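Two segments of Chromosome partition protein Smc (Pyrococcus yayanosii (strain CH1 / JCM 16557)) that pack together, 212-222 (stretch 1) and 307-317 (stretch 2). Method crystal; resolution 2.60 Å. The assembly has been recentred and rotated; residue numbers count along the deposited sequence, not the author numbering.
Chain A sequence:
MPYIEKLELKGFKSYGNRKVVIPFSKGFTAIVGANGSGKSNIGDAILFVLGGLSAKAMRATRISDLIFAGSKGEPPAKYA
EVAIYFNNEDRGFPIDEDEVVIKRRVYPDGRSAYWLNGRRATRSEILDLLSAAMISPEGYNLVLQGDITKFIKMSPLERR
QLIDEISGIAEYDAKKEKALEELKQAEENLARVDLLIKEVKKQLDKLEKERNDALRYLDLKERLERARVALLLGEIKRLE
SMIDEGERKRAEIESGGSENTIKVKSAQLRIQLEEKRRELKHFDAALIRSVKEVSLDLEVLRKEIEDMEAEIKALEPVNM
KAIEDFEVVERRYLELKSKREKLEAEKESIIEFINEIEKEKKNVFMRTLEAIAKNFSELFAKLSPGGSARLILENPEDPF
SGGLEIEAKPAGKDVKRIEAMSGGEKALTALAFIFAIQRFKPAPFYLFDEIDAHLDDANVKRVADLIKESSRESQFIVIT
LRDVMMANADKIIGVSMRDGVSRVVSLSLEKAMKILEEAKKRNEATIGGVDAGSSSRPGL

Stretch 1 212-222: NDALRYLDLKE
Stretch 2 (307-317) DMEAEIKALEP

Stretch 1 is helical throughout, within a helix that extends beyond it at both ends. Stretch 2 is helical from Asp 307 to Leu 315, continuing a helix that begins earlier. Glu 316 leaves helical geometry at phi/psi -68/146, and a cis peptide bond leads into Pro 317. The helices run nearly antiparallel, at 162°, and their axes approach to 9.8 Å. The CA atoms of Asp 213 and Leu 315 lie 6.8 Å apart, those of Tyr 217 and Ile 312 6.3 Å, and those of Leu 220 and Met 308 6.6 Å. Backbone i to i+4 hydrogen bonds hold each helix, such as Tyr 217 N to Asp 213 O at 2.9 Å and Ile 312 N to Met 308 O at 3.1 Å. The bond from Leu 315 N to Glu 311 O, 3.3 Å, is weak.

No hydrogen bond crosses between the stretches; the contact is largely apolar and buries 470 Å². Two leucines interlock as knobs into holes. Leu 220 points toward stretch 2, with chi1 -92° and chi2 t, and sits among Met 308, Glu 311, Ile 312 and Leu 315. Its CD2 lies 3.4 Å from Met 308 CG, its CB 3.7 Å from Ile 312 CG1, and its CD1 3.8 Å from Glu 311 CG. That last contact uses the aliphatic part of the glutamate. Leu 315, m and t, answers from the other helix, among Asp 213, Arg 216, Tyr 217 and Leu 220. Its CD1 packs 3.5 Å from Tyr 217 N and 3.9 Å from Asp 213 O, so it touches backbone too.

Tyr 217 has chi1 t and chi2 93°. Its CE1 lies 4.0 Å from Ile 312 CG2, with the ring oblique to that methyl. Ile 312 is m and t. Its CD1 lies 3.9 Å from Lys 221 CD, an aliphatic contact.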

# COMPACT_ATOMS: atom_id res chain seq x y z
N ASN A 212 41.98 31.80 7.02
CA ASN A 212 43.42 31.90 6.88
C ASN A 212 43.87 33.34 6.77
O ASN A 212 44.95 33.69 7.26
CB ASN A 212 43.90 31.11 5.67
CG ASN A 212 43.78 29.62 5.87
OD1 ASN A 212 43.37 28.91 4.96
ND2 ASN A 212 44.12 29.14 7.07
N ASP A 213 43.05 34.20 6.16
CA ASP A 213 43.37 35.61 6.13
C ASP A 213 43.26 36.21 7.52
O ASP A 213 44.11 37.00 7.93
CB ASP A 213 42.48 36.35 5.15
CG ASP A 213 42.89 36.11 3.73
OD1 ASP A 213 42.14 36.52 2.82
OD2 ASP A 213 43.97 35.50 3.53
N ALA A 214 42.21 35.85 8.26
CA ALA A 214 42.11 36.31 9.63
C ALA A 214 43.30 35.84 10.45
O ALA A 214 43.82 36.58 11.29
CB ALA A 214 40.80 35.83 10.26
N LEU A 215 43.78 34.62 10.18
CA LEU A 215 44.93 34.11 10.92
C LEU A 215 46.20 34.91 10.63
O LEU A 215 46.96 35.22 11.55
CB LEU A 215 45.13 32.62 10.63
CG LEU A 215 44.07 31.69 11.23
CD1 LEU A 215 44.49 30.23 11.27
CD2 LEU A 215 43.72 32.14 12.61
N ARG A 216 46.46 35.25 9.37
CA ARG A 216 47.71 35.96 9.09
C ARG A 216 47.60 37.43 9.45
O ARG A 216 48.57 38.03 9.92
CB ARG A 216 48.12 35.79 7.63
CG ARG A 216 47.82 34.41 7.08
CD ARG A 216 48.04 34.34 5.56
NE ARG A 216 48.21 32.96 5.17
CZ ARG A 216 48.20 32.56 3.90
NH1 ARG A 216 48.03 33.46 2.93
NH2 ARG A 216 48.37 31.28 3.59
N TYR A 217 46.43 38.03 9.25
CA TYR A 217 46.17 39.31 9.87
C TYR A 217 46.54 39.28 11.36
O TYR A 217 47.15 40.22 11.88
CB TYR A 217 44.70 39.70 9.65
CG TYR A 217 44.27 40.81 10.55
CD1 TYR A 217 44.33 42.13 10.14
CD2 TYR A 217 43.80 40.54 11.82
CE1 TYR A 217 43.93 43.14 10.97
CE2 TYR A 217 43.41 41.53 12.66
CZ TYR A 217 43.47 42.83 12.24
OH TYR A 217 43.06 43.81 13.12
N LEU A 218 46.19 38.20 12.05
CA LEU A 218 46.56 38.07 13.45
C LEU A 218 48.08 38.11 13.61
O LEU A 218 48.61 38.93 14.36
CB LEU A 218 46.00 36.77 14.03
CG LEU A 218 44.88 36.86 15.05
CD1 LEU A 218 43.76 37.70 14.48
CD2 LEU A 218 44.37 35.46 15.40
N ASP A 219 48.78 37.20 12.92
CA ASP A 219 50.24 37.17 12.99
C ASP A 219 50.85 38.55 12.77
O ASP A 219 51.68 39.01 13.56
CB ASP A 219 50.80 36.19 11.97
CG ASP A 219 50.70 34.73 12.42
OD1 ASP A 219 50.49 34.48 13.63
OD2 ASP A 219 50.85 33.83 11.54
N LEU A 220 50.46 39.20 11.67
CA LEU A 220 50.96 40.53 11.34
C LEU A 220 50.68 41.51 12.46
O LEU A 220 51.53 42.33 12.82
CB LEU A 220 50.33 41.02 10.04
CG LEU A 220 51.06 40.73 8.73
CD1 LEU A 220 50.24 41.15 7.51
CD2 LEU A 220 52.40 41.42 8.74
N LYS A 221 49.47 41.46 13.01
CA LYS A 221 49.11 42.31 14.15
C LYS A 221 50.10 42.15 15.28
O LYS A 221 50.54 43.14 15.88
CB LYS A 221 47.69 41.94 14.59
CG LYS A 221 46.82 43.06 15.03
CD LYS A 221 46.40 43.98 13.89
CE LYS A 221 45.68 45.21 14.45
NZ LYS A 221 45.92 46.45 13.64
N GLU A 222 50.52 40.92 15.56
CA GLU A 222 51.36 40.67 16.72
C GLU A 222 52.80 41.08 16.47
O GLU A 222 53.43 41.71 17.33
CB GLU A 222 51.31 39.20 17.09
CG GLU A 222 49.98 38.82 17.60
CD GLU A 222 50.11 37.98 18.84
OE1 GLU A 222 51.08 37.19 18.93
OE2 GLU A 222 49.27 38.18 19.76
N ASP A 307 56.15 48.96 6.71
CA ASP A 307 55.82 47.83 5.84
C ASP A 307 54.72 46.98 6.45
O ASP A 307 53.67 46.75 5.83
CB ASP A 307 57.08 47.00 5.58
N MET A 308 54.94 46.50 7.68
CA MET A 308 53.95 45.65 8.34
C MET A 308 52.59 46.33 8.37
O MET A 308 51.57 45.68 8.12
CB MET A 308 54.43 45.34 9.75
CG MET A 308 53.96 44.01 10.28
SD MET A 308 55.24 43.23 11.30
CE MET A 308 55.95 44.67 12.09
N GLU A 309 52.56 47.64 8.61
CA GLU A 309 51.31 48.38 8.51
C GLU A 309 50.75 48.38 7.10
O GLU A 309 49.54 48.54 6.91
CB GLU A 309 51.51 49.82 8.96
CG GLU A 309 51.92 49.98 10.40
CD GLU A 309 51.93 51.45 10.80
OE1 GLU A 309 50.84 52.05 10.84
OE2 GLU A 309 53.01 52.01 11.06
N ALA A 310 51.61 48.21 6.09
CA ALA A 310 51.10 48.21 4.73
C ALA A 310 50.46 46.87 4.37
O ALA A 310 49.36 46.84 3.81
CB ALA A 310 52.22 48.56 3.75
N GLU A 311 51.11 45.75 4.69
CA GLU A 311 50.51 44.48 4.31
C GLU A 311 49.33 44.11 5.19
O GLU A 311 48.52 43.26 4.80
CB GLU A 311 51.54 43.37 4.31
CG GLU A 311 52.51 43.42 5.44
CD GLU A 311 53.81 42.74 5.07
OE1 GLU A 311 53.76 41.57 4.62
OE2 GLU A 311 54.88 43.40 5.19
N ILE A 312 49.20 44.74 6.35
CA ILE A 312 47.91 44.67 7.02
C ILE A 312 46.86 45.38 6.17
O ILE A 312 45.75 44.88 6.01
CB ILE A 312 47.98 45.23 8.45
CG1 ILE A 312 48.81 44.28 9.32
CG2 ILE A 312 46.60 45.38 9.05
CD1 ILE A 312 48.73 44.60 10.80
N LYS A 313 47.22 46.53 5.58
CA LYS A 313 46.27 47.23 4.72
C LYS A 313 45.94 46.42 3.47
O LYS A 313 44.84 46.53 2.93
CB LYS A 313 46.80 48.62 4.35
N ALA A 314 46.88 45.60 3.00
CA ALA A 314 46.57 44.62 1.98
C ALA A 314 45.36 43.78 2.39
O ALA A 314 44.26 43.98 1.87
CB ALA A 314 47.78 43.72 1.71
N LEU A 315 45.57 42.88 3.36
CA LEU A 315 44.56 41.87 3.69
C LEU A 315 43.17 42.44 3.91
O LEU A 315 42.19 41.70 3.76
CB LEU A 315 44.97 41.09 4.94
CG LEU A 315 46.29 40.34 4.80
CD1 LEU A 315 46.49 39.46 6.01
CD2 LEU A 315 46.30 39.53 3.50
N GLU A 316 43.04 43.72 4.27
CA GLU A 316 41.73 44.24 4.66
C GLU A 316 40.81 44.28 3.45
O GLU A 316 41.27 44.47 2.32
CB GLU A 316 41.84 45.63 5.30
CG GLU A 316 42.82 45.67 6.45
CD GLU A 316 42.22 46.15 7.76
OE1 GLU A 316 42.95 46.78 8.56
OE2 GLU A 316 41.02 45.88 8.00
N PRO A 317 39.51 44.04 3.67
CA PRO A 317 38.92 43.73 4.99
C PRO A 317 39.10 42.25 5.36
O PRO A 317 39.16 41.41 4.45
CB PRO A 317 37.43 44.06 4.80
CG PRO A 317 37.29 44.57 3.38
CD PRO A 317 38.47 44.05 2.63